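Local structure of conserved domain protein (Porphyromonas gingivalis, 3PNN) at residues 82-87 and 100-106. The protein is probably a glycosyltransferase with an alpha/beta/alpha Rossmann-like fold, thought to act in forming glycosidic linkages. Sequence-based numbering, arbitrary orientation.
Sequences QELDRL and PWGTNHA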
loop_
_atom_site.group_PDB
_atom_site.type_symbol
_atom_site.label_atom_id
_atom_site.label_comp_id
_atom_site.label_asym_id
_atom_site.label_seq_id
_atom_site.Cartn_x
_atom_site.Cartn_y
_atom_site.Cartn_z
ATOM N N GLN A 82 10.873 -5.146 9.612
ATOM C CA GLN A 82 10.589 -6.432 8.975
ATOM C C GLN A 82 11.873 -7.213 8.812
ATOM O O GLN A 82 12.747 -6.812 8.043
ATOM C CB GLN A 82 9.943 -6.237 7.598
ATOM C CG GLN A 82 9.634 -7.568 6.883
ATOM C CD GLN A 82 9.255 -7.403 5.412
ATOM O OE1 GLN A 82 9.778 -6.530 4.714
ATOM N NE2 GLN A 82 8.360 -8.266 4.928
ATOM N N GLU A 83 11.997 -8.323 9.540
ATOM C CA GLU A 83 13.153 -9.201 9.404
ATOM C C GLU A 83 12.713 -10.628 9.064
ATOM O O GLU A 83 11.601 -11.049 9.392
ATOM C CB GLU A 83 14.016 -9.181 10.671
ATOM C CG GLU A 83 14.458 -7.777 11.130
ATOM C CD GLU A 83 15.286 -7.005 10.089
ATOM O OE1 GLU A 83 16.016 -7.637 9.289
ATOM O OE2 GLU A 83 15.211 -5.750 10.078
ATOM N N LEU A 84 13.596 -11.368 8.406
ATOM C CA LEU A 84 13.288 -12.725 7.963
ATOM C C LEU A 84 12.929 -13.669 9.109
ATOM O O LEU A 84 12.136 -14.592 8.931
ATOM C CB LEU A 84 14.462 -13.298 7.159
ATOM C CG LEU A 84 14.792 -12.636 5.821
ATOM C CD1 LEU A 84 16.175 -13.077 5.334
ATOM C CD2 LEU A 84 13.714 -12.948 4.788
ATOM N N ASP A 85 13.520 -13.442 10.280
ATOM C CA ASP A 85 13.342 -14.352 11.410
ATOM C C ASP A 85 12.167 -13.978 12.318
ATOM O O ASP A 85 11.946 -14.615 13.349
ATOM C CB ASP A 85 14.639 -14.484 12.226
ATOM C CG ASP A 85 15.032 -13.188 12.926
ATOM O OD1 ASP A 85 14.354 -12.156 12.725
ATOM O OD2 ASP A 85 16.027 -13.201 13.684
ATOM N N ARG A 86 11.416 -12.948 11.938
ATOM C CA ARG A 86 10.241 -12.555 12.709
ATOM C C ARG A 86 9.030 -13.388 12.303
ATOM O O ARG A 86 8.157 -12.931 11.564
ATOM C CB ARG A 86 9.965 -11.059 12.564
ATOM C CG ARG A 86 10.105 -10.300 13.876
ATOM C CD ARG A 86 11.163 -9.207 13.805
ATOM N NE ARG A 86 12.526 -9.716 13.924
ATOM C CZ ARG A 86 13.588 -8.953 14.168
ATOM N NH1 ARG A 86 14.791 -9.500 14.260
ATOM N NH2 ARG A 86 13.448 -7.644 14.325
ATOM N N LEU A 87 8.997 -14.621 12.807
ATOM C CA LEU A 87 7.988 -15.610 12.457
ATOM C C LEU A 87 7.240 -16.056 13.702
ATOM O O LEU A 87 7.748 -15.915 14.812
ATOM C CB LEU A 87 8.672 -16.834 11.831
ATOM C CG LEU A 87 9.495 -16.568 10.570
ATOM C CD1 LEU A 87 10.310 -17.799 10.185
ATOM C CD2 LEU A 87 8.578 -16.133 9.439
ATOM N N PRO A 100 12.380 -11.466 1.258
ATOM C CA PRO A 100 11.431 -11.089 2.312
ATOM C C PRO A 100 10.082 -11.778 2.133
ATOM O O PRO A 100 9.665 -12.051 1.005
ATOM C CB PRO A 100 11.284 -9.575 2.135
ATOM C CG PRO A 100 12.612 -9.150 1.530
ATOM C CD PRO A 100 13.027 -10.299 0.637
ATOM N N TRP A 101 9.402 -12.027 3.246
ATOM C CA TRP A 101 8.183 -12.834 3.243
ATOM C C TRP A 101 6.981 -12.234 2.525
ATOM O O TRP A 101 6.049 -12.963 2.184
ATOM C CB TRP A 101 7.800 -13.218 4.669
ATOM C CG TRP A 101 8.779 -14.150 5.300
ATOM C CD1 TRP A 101 9.629 -13.868 6.329
ATOM C CD2 TRP A 101 9.017 -15.526 4.949
ATOM N NE1 TRP A 101 10.379 -14.975 6.640
ATOM C CE2 TRP A 101 10.023 -16.007 5.810
ATOM C CE3 TRP A 101 8.479 -16.392 3.990
ATOM C CZ2 TRP A 101 10.508 -17.318 5.741
ATOM C CZ3 TRP A 101 8.954 -17.700 3.928
ATOM C CH2 TRP A 101 9.960 -18.148 4.799
ATOM N N GLY A 102 6.975 -10.916 2.312
ATOM C CA GLY A 102 5.909 -10.294 1.538
ATOM C C GLY A 102 5.194 -9.150 2.247
ATOM O O GLY A 102 5.399 -8.932 3.441
ATOM N N THR A 103 4.343 -8.423 1.526
ATOM C CA THR A 103 3.700 -7.237 2.094
ATOM C C THR A 103 2.840 -7.481 3.337
ATOM O O THR A 103 2.763 -6.610 4.210
ATOM C CB THR A 103 2.841 -6.460 1.063
ATOM O OG1 THR A 103 1.800 -7.315 0.564
ATOM C CG2 THR A 103 3.712 -5.974 -0.086
ATOM N N ASN A 104 2.159 -8.622 3.416
ATOM C CA ASN A 104 1.329 -8.843 4.598
ATOM C C ASN A 104 2.191 -9.283 5.796
ATOM O O ASN A 104 1.791 -9.100 6.936
ATOM C CB ASN A 104 0.147 -9.791 4.322
ATOM C CG ASN A 104 -1.080 -9.466 5.172
ATOM O OD1 ASN A 104 -1.035 -9.519 6.400
ATOM N ND2 ASN A 104 -2.187 -9.151 4.516
ATOM N N HIS A 105 3.393 -9.809 5.541
ATOM C CA HIS A 105 4.338 -10.047 6.641
ATOM C C HIS A 105 4.867 -8.701 7.172
ATOM O O HIS A 105 4.994 -8.500 8.376
ATOM C CB HIS A 105 5.493 -10.961 6.219
ATOM C CG HIS A 105 6.571 -11.100 7.254
ATOM N ND1 HIS A 105 7.796 -10.472 7.146
ATOM C CD2 HIS A 105 6.612 -11.801 8.413
ATOM C CE1 HIS A 105 8.541 -10.779 8.193
ATOM N NE2 HIS A 105 7.848 -11.587 8.976
ATOM N N ALA A 106 5.162 -7.782 6.261
ATOM C CA ALA A 106 5.498 -6.410 6.640
ATOM C C ALA A 106 4.400 -5.765 7.495
ATOM O O ALA A 106 4.694 -5.105 8.494
ATOM C CB ALA A 106 5.782 -5.573 5.401
HETATM O O HOH W 1 8.156 -8.094 1.918
#
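His-105 and Trp-101 bind the backbone of the loop 82-87 through their ring nitrogens. His-105 NE2 donates to Arg-86 O (2.9 Å), which lies in the imidazole plane although the donor is tilted 30° from the carbonyl plane. Trp-101 NE1 reaches Leu-84 O at 2.9 Å, within the carbonyl plane and on a lone pair. At the other nitrogen of the histidine, Gln-82 NE2 donates to His-105 ND1 (3.2 Å, N-H...N 160°), amide and ring nearly coplanar. With both nitrogens engaged, the imidazole is fixed in rotation, consistent with a proton on NE2 and an accepting ND1. Gln-82 gets there with CG anti to the backbone N (chi1 180°) and an extended chain; its NE2 also donates to a water, 3.0 Å away, that weakly accepts from Gly-102 N, while its OE1 is taken by Arg-56.

Apolar contacts flank these bonds. Leu-87 CD2 lies over one indole face toward the rim, 3.5 Å from Trp-101 NE1, and Leu-84 CD2 rests on Pro-100 CA (3.8 Å). Trp-101 CD1 lies over the centre of one imidazole face, and Phe-232 of helix 223-239 meets the same histidine.

A type I beta turn, Glu-83 to Arg-86, following strand 77-81 is thus joined to the Gly-102 N-cap and first turn of helix 103-108, within the Rossmann-like alpha/beta part of the chain.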